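Local coordinates for protein putative Ribokinase II (Escherichia coli O6, PDB 3IQ0) that probably phosphorylates ribose or a related sugar with ATP and magnesium, as a putative ribokinase of the pfkB carbohydrate kinase family, at residues Ser247-Glu251 / Phe309-His313. Numbering follows the deposited sequence.
Sequences SYPVE and FIQRH. With ATP (adenosine-5'-triphosphate), chain G.
An aromatic cluster on the protein surface packs the ATP-site loop 247-251 against the C-terminal helix, 303-312. The loop runs extended, with phi/psi near -90/136 at Tyr-248 and -149/159 at Val-250, while Phe-309 and Ile-310 are helical; the closest CA pair is Tyr-248 and His-313, 8.4 Å apart. Tyr-248, chi1 m, reaches across the gap and makes two T-shaped contacts. Phe-309, chi1 t, turns its edge to the Tyr-248 face (centroids 5.2 Å apart, planes at 67°; Tyr-248 CG to Phe-309 CE2 3.5 Å). The Tyr-248 edge in turn meets the face of His-313, whose chi1 of 146° lies between wells (centroids 4.9 Å apart, planes at 72°), with Tyr-248 CD1 3.5 Å from His-313 NE2. Tyr-248 OH lies 3.8 Å from Ile-310 CG1, and Val-250 CG1 sits 3.8 Å from Phe-309 CZ, at that ring's edge. No hydrogen bond crosses. The loop's other side faces the nucleotide: Tyr-248 O is 3.2 Å from ATP C2 and Val-250 CG2 3.8 Å from ATP N1, so the helix backs a wall of the adenine pocket. Helix 276-290 packs on both rings, Asn-284 and Ala-285 on Tyr-248, Ala-285 and Leu-289 on Phe-309; the loop itself leads from edge strand 242-245 to helix 258-271.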
# COMPACT_ATOMS: atom_id res chain seq x y z
N SER B 247 -8.08 36.16 6.70
CA SER B 247 -8.71 34.86 6.65
C SER B 247 -10.14 34.96 7.15
O SER B 247 -10.47 35.84 7.95
CB SER B 247 -7.95 33.85 7.52
OG SER B 247 -8.08 34.19 8.88
N TYR B 248 -10.99 34.06 6.68
CA TYR B 248 -12.38 34.01 7.11
C TYR B 248 -12.39 33.07 8.31
O TYR B 248 -11.75 32.03 8.28
CB TYR B 248 -13.26 33.44 5.99
CG TYR B 248 -13.32 34.30 4.74
CD1 TYR B 248 -14.17 35.40 4.67
CD2 TYR B 248 -12.50 34.03 3.65
CE1 TYR B 248 -14.21 36.20 3.54
CE2 TYR B 248 -12.52 34.83 2.51
CZ TYR B 248 -13.38 35.92 2.47
OH TYR B 248 -13.40 36.72 1.35
N PRO B 249 -13.10 33.45 9.39
CA PRO B 249 -13.14 32.58 10.57
C PRO B 249 -14.05 31.38 10.33
O PRO B 249 -15.20 31.54 9.95
CB PRO B 249 -13.67 33.52 11.65
CG PRO B 249 -14.62 34.39 10.87
CD PRO B 249 -13.83 34.70 9.62
N VAL B 250 -13.52 30.17 10.55
CA VAL B 250 -14.30 28.95 10.36
C VAL B 250 -13.87 27.84 11.30
O VAL B 250 -12.75 27.85 11.82
CB VAL B 250 -14.18 28.41 8.90
CG1 VAL B 250 -14.62 29.47 7.90
CG2 VAL B 250 -12.75 27.98 8.62
N GLU B 251 -14.77 26.87 11.52
CA GLU B 251 -14.47 25.74 12.39
C GLU B 251 -13.69 24.70 11.59
O GLU B 251 -14.27 23.84 10.91
CB GLU B 251 -15.77 25.13 12.94
CG GLU B 251 -16.65 24.42 11.91
CD GLU B 251 -17.73 25.30 11.30
OE1 GLU B 251 -18.32 24.88 10.28
OE2 GLU B 251 -18.00 26.38 11.86
N PHE B 309 -20.63 32.42 0.44
CA PHE B 309 -19.80 32.36 1.64
C PHE B 309 -19.27 33.76 1.93
O PHE B 309 -19.39 34.28 3.04
CB PHE B 309 -18.63 31.39 1.41
CG PHE B 309 -17.67 31.31 2.56
CD1 PHE B 309 -18.01 30.65 3.74
CD2 PHE B 309 -16.41 31.89 2.47
CE1 PHE B 309 -17.11 30.56 4.80
CE2 PHE B 309 -15.50 31.81 3.52
CZ PHE B 309 -15.85 31.14 4.69
N ILE B 310 -18.68 34.37 0.91
CA ILE B 310 -18.13 35.71 1.02
C ILE B 310 -19.23 36.71 1.37
O ILE B 310 -19.08 37.49 2.31
CB ILE B 310 -17.46 36.14 -0.31
CG1 ILE B 310 -16.27 35.23 -0.60
CG2 ILE B 310 -17.04 37.60 -0.23
CD1 ILE B 310 -15.67 35.46 -1.96
N GLN B 311 -20.32 36.68 0.61
CA GLN B 311 -21.44 37.59 0.84
C GLN B 311 -21.84 37.54 2.30
O GLN B 311 -21.44 38.39 3.09
CB GLN B 311 -22.68 37.18 0.04
CG GLN B 311 -22.59 37.36 -1.45
CD GLN B 311 -23.92 37.08 -2.13
OE1 GLN B 311 -24.69 36.22 -1.67
NE2 GLN B 311 -24.20 37.78 -3.23
N ARG B 312 -22.64 36.53 2.62
CA ARG B 312 -23.16 36.30 3.96
C ARG B 312 -22.32 36.97 5.03
O ARG B 312 -22.85 37.65 5.91
CB ARG B 312 -23.25 34.80 4.28
CG ARG B 312 -24.38 34.07 3.56
CD ARG B 312 -24.56 32.66 4.14
NE ARG B 312 -25.36 32.63 5.37
CZ ARG B 312 -25.39 31.60 6.21
NH1 ARG B 312 -24.67 30.51 5.95
NH2 ARG B 312 -26.17 31.62 7.28
N HIS B 313 -21.00 36.76 4.95
CA HIS B 313 -20.06 37.30 5.92
C HIS B 313 -19.56 38.73 5.68
O HIS B 313 -19.60 39.23 4.53
CB HIS B 313 -18.86 36.35 6.01
CG HIS B 313 -17.56 37.03 6.25
ND1 HIS B 313 -17.09 38.05 5.44
CD2 HIS B 313 -16.60 36.84 7.20
CE1 HIS B 313 -15.90 38.44 5.88
NE2 HIS B 313 -15.58 37.73 6.94
PG ATP G . -0.58 22.36 1.57
O1G ATP G . -1.68 21.44 2.01
O2G ATP G . 0.79 21.78 1.83
O3G ATP G . -0.71 22.69 0.08
PB ATP G . -0.62 25.26 2.17
O1B ATP G . 0.23 25.88 3.24
O2B ATP G . -0.25 25.39 0.73
O3B ATP G . -0.77 23.68 2.47
PA ATP G . -2.68 26.44 3.75
O1A ATP G . -2.98 25.35 4.75
O2A ATP G . -1.80 27.58 4.12
O3A ATP G . -2.10 25.77 2.39
O5' ATP G . -3.96 27.18 2.72
C5' ATP G . -4.91 27.37 1.76
C4' ATP G . -5.43 28.78 1.94
O4' ATP G . -6.62 28.31 2.58
C3' ATP G . -4.89 29.74 3.06
O3' ATP G . -3.92 30.68 2.63
C2' ATP G . -6.13 30.31 3.59
O2' ATP G . -6.56 31.41 2.78
C1' ATP G . -7.09 29.16 3.60
N9 ATP G . -7.07 28.44 4.94
C8 ATP G . -6.32 27.33 5.33
N7 ATP G . -6.57 26.98 6.60
C5 ATP G . -7.49 27.83 7.07
C6 ATP G . -8.22 28.06 8.36
N6 ATP G . -7.99 27.24 9.39
N1 ATP G . -9.14 29.13 8.45
C2 ATP G . -9.41 30.01 7.40
N3 ATP G . -8.76 29.85 6.18
C4 ATP G . -7.81 28.81 5.97